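Local coordinates for flavin reductase domain protein, FMN-binding (Shewanella baltica, PDB 3HMZ) that binds flavin mononucleotide and probably works as an NAD(P)-dependent oxidoreductase, at residues S77-Q89 against L123-L137. Residues are numbered along the deposited sequence; the frame is centred on the assembly and turned at random.
Sequences SGMFVIQVPTVAQ and LPFVAGCSAWLACKL. With EDO (1,2-ethanediol), chain E.
Gln83 reaches from strand 79-84 to the backbone of 123-137, where its OE1 accepts the N-H of Val126 at 2.8 Å, the donor standing 37° above the carboxamide plane. With CG set between backbone N and carbonyl carbon (chi1 52°) and the chain bent at chi2, the amide turns almost perpendicular to the Trp132 indole. OE1 lies at that ring's edge, 3.4 Å from Trp132 CD1, while the indole NE1 donates to Val126 O. Trimmed to an alanine, this position would probably leave Val126 N without its acceptor and open a gap beside the indole edge. On the same face Val81 lays CG2 over the centre of the Phe125 ring, 3.9 Å from its centroid, and CG1 beside Phe125 CD2. On the other face Phe80 folds its ring over Cys135, whose CB sits 3.7 Å from the centroid in a CH-pi contact. Antiparallel bonds such as Leu133 N to Ile82 O, 2.7 Å, join the strands. Strand 32-38 flanks 79-84, with Gln83 NE2 hydrogen-bonded to Ser35 OG and Leu33 O, and strand 149-160 flanks 131-138, placing this pair within the antiparallel sheet of the flavin reductase-like domain, a split-barrel fold in this family.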
ATOM      1  N   SER A  77     -16.491   6.897 -17.296  1.00 21.48           N
ATOM      2  CA  SER A  77     -15.556   7.847 -17.879  1.00 21.35           C
ATOM      3  C   SER A  77     -14.162   7.348 -18.248  1.00 21.26           C
ATOM      4  O   SER A  77     -13.489   7.977 -19.064  1.00 23.40           O
ATOM      5  CB  SER A  77     -15.414   9.046 -16.926  1.00 21.32           C
ATOM      6  OG  SER A  77     -14.674   8.656 -15.772  1.00 21.63           O
ATOM      7  N   GLY A  78     -13.717   6.283 -17.588  1.00 22.09           N
ATOM      8  CA  GLY A  78     -12.383   5.729 -17.794  1.00 22.19           C
ATOM      9  C   GLY A  78     -11.218   6.552 -17.266  1.00 22.02           C
ATOM     10  O   GLY A  78     -10.078   6.326 -17.656  1.00 21.07           O
HETATM   11  N   MSE A  79     -11.526   7.528 -16.409  1.00 21.01           N
HETATM   12  CA  MSE A  79     -10.530   8.459 -15.868  0.80 22.23           C
HETATM   13  C   MSE A  79     -10.814   8.717 -14.394  1.00 20.07           C
HETATM   14  O   MSE A  79     -11.954   8.719 -13.962  1.00 20.65           O
HETATM   15  CB  MSE A  79     -10.631   9.815 -16.583  0.80 25.51           C
HETATM   16  CG  MSE A  79     -10.352   9.832 -18.073  0.80 29.74           C
HETATM   17 SE   MSE A  79      -8.486   9.573 -18.488  0.60 34.58          SE
HETATM   18  CE  MSE A  79      -7.592  10.929 -17.447  0.80 35.18           C
ATOM     19  N   PHE A  80      -9.754   8.980 -13.637  1.00 18.22           N
ATOM     20  CA  PHE A  80      -9.897   9.344 -12.229  1.00 17.55           C
ATOM     21  C   PHE A  80      -8.602   9.978 -11.746  1.00 17.24           C
ATOM     22  O   PHE A  80      -7.584   9.972 -12.443  1.00 18.47           O
ATOM     23  CB  PHE A  80     -10.322   8.140 -11.364  1.00 17.96           C
ATOM     24  CG  PHE A  80      -9.394   6.950 -11.439  1.00 17.74           C
ATOM     25  CD1 PHE A  80      -9.548   5.983 -12.446  1.00 18.46           C
ATOM     26  CD2 PHE A  80      -8.438   6.732 -10.452  1.00 17.06           C
ATOM     27  CE1 PHE A  80      -8.743   4.880 -12.505  1.00 19.44           C
ATOM     28  CE2 PHE A  80      -7.624   5.604 -10.497  1.00 17.32           C
ATOM     29  CZ  PHE A  80      -7.785   4.666 -11.529  1.00 18.61           C
ATOM     30  N   VAL A  81      -8.676  10.531 -10.533  1.00 15.83           N
ATOM     31  CA  VAL A  81      -7.507  11.088  -9.872  1.00 15.42           C
ATOM     32  C   VAL A  81      -7.332  10.306  -8.553  1.00 15.59           C
ATOM     33  O   VAL A  81      -8.300   9.982  -7.831  1.00 16.42           O
ATOM     34  CB  VAL A  81      -7.611  12.600  -9.572  1.00 16.00           C
ATOM     35  CG1 VAL A  81      -6.373  13.113  -8.783  1.00 16.35           C
ATOM     36  CG2 VAL A  81      -7.818  13.412 -10.869  1.00 16.70           C
ATOM     37  N   ILE A  82      -6.070   9.981  -8.292  1.00 15.53           N
ATOM     38  CA  ILE A  82      -5.623   9.427  -6.992  1.00 14.72           C
ATOM     39  C   ILE A  82      -4.828  10.547  -6.343  1.00 14.29           C
ATOM     40  O   ILE A  82      -3.933  11.131  -6.949  1.00 15.43           O
ATOM     41  CB  ILE A  82      -4.737   8.190  -7.159  1.00 14.58           C
ATOM     42  CG1 ILE A  82      -5.552   7.032  -7.766  1.00 14.74           C
ATOM     43  CG2 ILE A  82      -4.085   7.764  -5.834  1.00 14.47           C
ATOM     44  CD1 ILE A  82      -6.723   6.567  -6.902  1.00 15.48           C
ATOM     45  N   GLN A  83      -5.182  10.879  -5.114  1.00 14.32           N
ATOM     46  CA  GLN A  83      -4.499  11.944  -4.402  1.00 14.38           C
ATOM     47  C   GLN A  83      -4.259  11.555  -2.957  1.00 13.53           C
ATOM     48  O   GLN A  83      -4.997  10.774  -2.382  1.00 13.97           O
ATOM     49  CB  GLN A  83      -5.250  13.285  -4.527  1.00 14.92           C
ATOM     50  CG  GLN A  83      -6.737  13.251  -4.165  1.00 13.96           C
ATOM     51  CD  GLN A  83      -7.621  13.486  -5.339  1.00 15.75           C
ATOM     52  OE1 GLN A  83      -7.639  14.621  -5.848  1.00 16.13           O
ATOM     53  NE2 GLN A  83      -8.374  12.460  -5.758  1.00 16.33           N
ATOM     54  N   VAL A  84      -3.187  12.103  -2.404  1.00 13.21           N
ATOM     55  CA  VAL A  84      -2.697  11.761  -1.079  1.00 13.44           C
ATOM     56  C   VAL A  84      -3.161  12.793  -0.070  1.00 12.52           C
ATOM     57  O   VAL A  84      -2.651  13.921  -0.074  1.00 14.45           O
ATOM     58  CB  VAL A  84      -1.149  11.653  -1.095  1.00 14.05           C
ATOM     59  CG1 VAL A  84      -0.642  11.240   0.264  1.00 14.38           C
ATOM     60  CG2 VAL A  84      -0.655  10.614  -2.162  1.00 14.98           C
ATOM     61  N   PRO A  85      -4.103  12.432   0.806  1.00 13.90           N
ATOM     62  CA  PRO A  85      -4.562  13.377   1.809  1.00 14.05           C
ATOM     63  C   PRO A  85      -3.520  13.544   2.933  1.00 13.93           C
ATOM     64  O   PRO A  85      -2.569  12.759   3.060  1.00 15.02           O
ATOM     65  CB  PRO A  85      -5.867  12.750   2.310  1.00 15.74           C
ATOM     66  CG  PRO A  85      -5.623  11.316   2.178  1.00 14.77           C
ATOM     67  CD  PRO A  85      -4.880  11.197   0.868  1.00 14.66           C
ATOM     68  N   THR A  86      -3.743  14.589   3.707  1.00 15.41           N
ATOM     69  CA  THR A  86      -2.893  14.954   4.822  1.00 14.72           C
ATOM     70  C   THR A  86      -3.598  14.688   6.146  1.00 14.23           C
ATOM     71  O   THR A  86      -4.814  14.518   6.195  1.00 15.21           O
ATOM     72  CB  THR A  86      -2.572  16.438   4.781  1.00 14.89           C
ATOM     73  OG1 THR A  86      -3.787  17.150   5.009  1.00 17.19           O
ATOM     74  CG2 THR A  86      -1.886  16.829   3.480  1.00 16.79           C
ATOM     75  N   VAL A  87      -2.817  14.721   7.221  1.00 14.51           N
ATOM     76  CA  VAL A  87      -3.360  14.639   8.594  1.00 15.76           C
ATOM     77  C   VAL A  87      -4.415  15.731   8.824  1.00 16.61           C
ATOM     78  O   VAL A  87      -5.418  15.481   9.475  1.00 17.35           O
ATOM     79  CB  VAL A  87      -2.238  14.688   9.636  1.00 17.57           C
ATOM     80  CG1 VAL A  87      -2.796  15.042  11.037  1.00 20.27           C
ATOM     81  CG2 VAL A  87      -1.489  13.371   9.638  1.00 18.87           C
ATOM     82  N   ALA A  88      -4.210  16.927   8.244  1.00 15.41           N
ATOM     83  CA  ALA A  88      -5.211  18.026   8.315  1.00 16.57           C
ATOM     84  C   ALA A  88      -6.564  17.613   7.740  1.00 16.87           C
ATOM     85  O   ALA A  88      -7.598  18.150   8.147  1.00 19.45           O
ATOM     86  CB  ALA A  88      -4.722  19.272   7.609  1.00 17.26           C
ATOM     87  N   GLN A  89      -6.539  16.667   6.790  1.00 16.30           N
ATOM     88  CA  GLN A  89      -7.715  16.121   6.131  1.00 15.81           C
ATOM     89  C   GLN A  89      -8.208  14.814   6.744  1.00 16.41           C
ATOM     90  O   GLN A  89      -8.949  14.058   6.106  1.00 16.10           O
ATOM     91  CB  GLN A  89      -7.402  15.929   4.650  1.00 16.43           C
ATOM     92  CG  GLN A  89      -7.108  17.238   3.929  1.00 16.12           C
ATOM     93  CD  GLN A  89      -6.654  16.987   2.509  1.00 15.85           C
ATOM     94  OE1 GLN A  89      -5.732  16.226   2.282  1.00 16.64           O
ATOM     95  NE2 GLN A  89      -7.273  17.674   1.547  1.00 17.15           N
ATOM     96  N   LEU A 123     -11.233  16.535 -14.988  1.00 21.96           N
ATOM     97  CA  LEU A 123     -11.186  15.818 -13.739  1.00 19.98           C
ATOM     98  C   LEU A 123     -11.213  16.715 -12.518  1.00 18.18           C
ATOM     99  O   LEU A 123     -10.672  17.803 -12.554  1.00 19.17           O
ATOM    100  CB  LEU A 123      -9.884  14.992 -13.638  1.00 19.82           C
ATOM    101  CG  LEU A 123      -9.789  13.742 -14.519  1.00 20.69           C
ATOM    102  CD1 LEU A 123      -8.361  13.207 -14.641  1.00 20.32           C
ATOM    103  CD2 LEU A 123     -10.798  12.704 -14.065  1.00 21.42           C
ATOM    104  N   PRO A 124     -11.798  16.207 -11.424  1.00 17.96           N
ATOM    105  CA  PRO A 124     -11.770  16.924 -10.152  1.00 18.23           C
ATOM    106  C   PRO A 124     -10.559  16.510  -9.311  1.00 17.70           C
ATOM    107  O   PRO A 124     -10.306  15.307  -9.142  1.00 19.42           O
ATOM    108  CB  PRO A 124     -13.048  16.457  -9.469  1.00 19.05           C
ATOM    109  CG  PRO A 124     -13.251  15.046  -9.973  1.00 19.19           C
ATOM    110  CD  PRO A 124     -12.612  14.977 -11.312  1.00 18.35           C
ATOM    111  N   PHE A 125      -9.829  17.499  -8.822  1.00 16.70           N
ATOM    112  CA  PHE A 125      -8.697  17.307  -7.928  1.00 15.90           C
ATOM    113  C   PHE A 125      -9.095  17.878  -6.546  1.00 15.47           C
ATOM    114  O   PHE A 125      -9.754  18.939  -6.476  1.00 16.83           O
ATOM    115  CB  PHE A 125      -7.478  18.054  -8.439  1.00 16.88           C
ATOM    116  CG  PHE A 125      -6.902  17.494  -9.713  1.00 16.53           C
ATOM    117  CD1 PHE A 125      -7.499  17.730 -10.936  1.00 19.66           C
ATOM    118  CD2 PHE A 125      -5.754  16.736  -9.678  1.00 16.51           C
ATOM    119  CE1 PHE A 125      -6.939  17.207 -12.103  1.00 20.52           C
ATOM    120  CE2 PHE A 125      -5.179  16.253 -10.827  1.00 16.98           C
ATOM    121  CZ  PHE A 125      -5.793  16.486 -12.067  1.00 19.25           C
ATOM    122  N   VAL A 126      -8.672  17.225  -5.468  1.00 14.84           N
ATOM    123  CA  VAL A 126      -9.029  17.651  -4.118  1.00 15.64           C
ATOM    124  C   VAL A 126      -8.012  18.651  -3.576  1.00 15.33           C
ATOM    125  O   VAL A 126      -6.832  18.347  -3.448  1.00 15.18           O
ATOM    126  CB  VAL A 126      -9.235  16.457  -3.171  1.00 14.31           C
ATOM    127  CG1 VAL A 126      -9.577  16.933  -1.760  1.00 16.42           C
ATOM    128  CG2 VAL A 126     -10.299  15.451  -3.742  1.00 16.57           C
ATOM    129  N   ALA A 127      -8.473  19.850  -3.261  1.00 16.06           N
ATOM    130  CA  ALA A 127      -7.632  20.873  -2.638  1.00 15.01           C
ATOM    131  C   ALA A 127      -7.130  20.427  -1.268  1.00 15.23           C
ATOM    132  O   ALA A 127      -7.852  19.750  -0.537  1.00 16.90           O
ATOM    133  CB  ALA A 127      -8.409  22.213  -2.466  1.00 16.62           C
ATOM    134  N   GLY A 128      -5.881  20.761  -0.965  1.00 15.45           N
ATOM    135  CA  GLY A 128      -5.282  20.506   0.330  1.00 16.33           C
ATOM    136  C   GLY A 128      -4.458  19.239   0.424  1.00 16.00           C
ATOM    137  O   GLY A 128      -3.757  19.026   1.417  1.00 17.54           O
ATOM    138  N   CYS A 129      -4.555  18.357  -0.581  1.00 15.94           N
ATOM    139  CA  CYS A 129      -3.777  17.119  -0.569  1.00 15.20           C
ATOM    140  C   CYS A 129      -2.308  17.468  -0.826  1.00 14.71           C
ATOM    141  O   CYS A 129      -1.973  18.607  -1.198  1.00 15.95           O
ATOM    142  CB  CYS A 129      -4.276  16.180  -1.654  1.00 14.86           C
ATOM    143  SG  CYS A 129      -5.983  15.639  -1.350  1.00 16.88           S
ATOM    144  N   SER A 130      -1.442  16.495  -0.581  1.00 14.53           N
ATOM    145  CA  SER A 130      -0.017  16.675  -0.828  1.00 14.11           C
ATOM    146  C   SER A 130       0.409  16.328  -2.255  1.00 14.83           C
ATOM    147  O   SER A 130       1.446  16.795  -2.698  1.00 15.63           O
ATOM    148  CB  SER A 130       0.815  15.896   0.175  1.00 16.14           C
ATOM    149  OG  SER A 130       0.512  14.534   0.095  1.00 17.42           O
ATOM    150  N   ALA A 131      -0.347  15.457  -2.921  1.00 14.03           N
ATOM    151  CA  ALA A 131       0.040  14.967  -4.235  1.00 14.29           C
ATOM    152  C   ALA A 131      -1.172  14.447  -4.961  1.00 13.39           C
ATOM    153  O   ALA A 131      -2.145  14.011  -4.319  1.00 14.21           O
ATOM    154  CB  ALA A 131       1.091  13.821  -4.068  1.00 14.98           C
ATOM    155  N   TRP A 132      -1.111  14.508  -6.301  1.00 14.36           N
ATOM    156  CA  TRP A 132      -2.190  14.101  -7.179  1.00 15.20           C
ATOM    157  C   TRP A 132      -1.622  13.363  -8.386  1.00 15.67           C
ATOM    158  O   TRP A 132      -0.592  13.774  -8.929  1.00 16.00           O
ATOM    159  CB  TRP A 132      -2.960  15.305  -7.700  1.00 15.73           C
ATOM    160  CG  TRP A 132      -3.477  16.258  -6.655  1.00 15.02           C
ATOM    161  CD1 TRP A 132      -4.745  16.306  -6.158  1.00 15.32           C
ATOM    162  CD2 TRP A 132      -2.753  17.318  -6.021  1.00 15.05           C
ATOM    163  NE1 TRP A 132      -4.850  17.304  -5.217  1.00 15.23           N
ATOM    164  CE2 TRP A 132      -3.636  17.934  -5.109  1.00 14.87           C
ATOM    165  CE3 TRP A 132      -1.441  17.768  -6.095  1.00 15.44           C
ATOM    166  CZ2 TRP A 132      -3.250  18.997  -4.330  1.00 16.49           C
ATOM    167  CZ3 TRP A 132      -1.057  18.815  -5.334  1.00 16.25           C
ATOM    168  CH2 TRP A 132      -1.960  19.423  -4.452  1.00 17.07           C
ATOM    169  N   LEU A 133      -2.313  12.299  -8.795  1.00 15.69           N
ATOM    170  CA  LEU A 133      -1.963  11.495  -9.938  1.00 16.34           C
ATOM    171  C   LEU A 133      -3.207  11.363 -10.835  1.00 15.40           C
ATOM    172  O   LEU A 133      -4.230  10.809 -10.397  1.00 15.47           O
ATOM    173  CB  LEU A 133      -1.474  10.117  -9.497  1.00 16.24           C
ATOM    174  CG  LEU A 133      -0.252  10.053  -8.553  1.00 16.11           C
ATOM    175  CD1 LEU A 133      -0.601  10.186  -7.065  1.00 18.28           C
ATOM    176  CD2 LEU A 133       0.531   8.730  -8.775  1.00 18.10           C
ATOM    177  N   ALA A 134      -3.124  11.882 -12.065  1.00 15.94           N
ATOM    178  CA  ALA A 134      -4.199  11.742 -13.069  1.00 16.07           C
ATOM    179  C   ALA A 134      -4.054  10.353 -13.712  1.00 16.51           C
ATOM    180  O   ALA A 134      -2.966   9.991 -14.151  1.00 18.33           O
ATOM    181  CB  ALA A 134      -4.098  12.813 -14.083  1.00 17.49           C
ATOM    182  N   CYS A 135      -5.159   9.609 -13.750  1.00 16.66           N
ATOM    183  CA  CYS A 135      -5.153   8.204 -14.142  1.00 17.39           C
ATOM    184  C   CYS A 135      -6.145   7.907 -15.257  1.00 18.29           C
ATOM    185  O   CYS A 135      -7.267   8.394 -15.264  1.00 18.97           O
ATOM    186  CB  CYS A 135      -5.521   7.332 -12.949  1.00 17.76           C
ATOM    187  SG  CYS A 135      -4.386   7.455 -11.552  1.00 18.49           S
ATOM    188  N   LYS A 136      -5.683   7.079 -16.190  1.00 19.04           N
ATOM    189  CA  LYS A 136      -6.479   6.603 -17.313  1.00 19.58           C
ATOM    190  C   LYS A 136      -6.653   5.100 -17.102  1.00 19.36           C
ATOM    191  O   LYS A 136      -5.676   4.352 -17.112  1.00 19.90           O
ATOM    192  CB  LYS A 136      -5.793   6.864 -18.640  1.00 22.13           C
ATOM    193  CG  LYS A 136      -6.607   6.408 -19.887  1.00 25.14           C
ATOM    194  CD  LYS A 136      -5.792   6.631 -21.124  1.00 28.77           C
ATOM    195  CE  LYS A 136      -6.611   6.240 -22.352  1.00 31.69           C
ATOM    196  NZ  LYS A 136      -5.781   6.337 -23.598  1.00 34.52           N
ATOM    197  N   LEU A 137      -7.893   4.679 -16.946  1.00 19.10           N
ATOM    198  CA  LEU A 137      -8.224   3.276 -16.787  1.00 19.63           C
ATOM    199  C   LEU A 137      -7.752   2.420 -17.970  1.00 19.18           C
ATOM    200  O   LEU A 137      -7.901   2.811 -19.118  1.00 21.48           O
ATOM    201  CB  LEU A 137      -9.745   3.084 -16.627  1.00 21.15           C
ATOM    202  CG  LEU A 137     -10.297   1.674 -16.350  1.00 21.54           C
ATOM    203  CD1 LEU A 137      -9.800   1.136 -14.986  1.00 21.60           C
ATOM    204  CD2 LEU A 137     -11.827   1.644 -16.465  1.00 23.17           C
TER
HETATM  205  C1  EDO E 200      -4.155  23.936  -4.637  1.00 41.42           C
HETATM  206  O1  EDO E 200      -4.744  24.057  -5.945  1.00 44.76           O
HETATM  207  C2  EDO E 200      -4.730  22.705  -3.971  1.00 38.99           C
HETATM  208  O2  EDO E 200      -4.297  22.490  -2.635  1.00 32.96           O
HETATM  209  O   HOH W   1      -9.814   4.430 -20.164  1.00 38.14           O
HETATM  210  O   HOH W   2       0.172  13.773   2.762  1.00 15.23           O
HETATM  211  O   HOH W   3      -4.255  19.680   3.942  1.00 20.23           O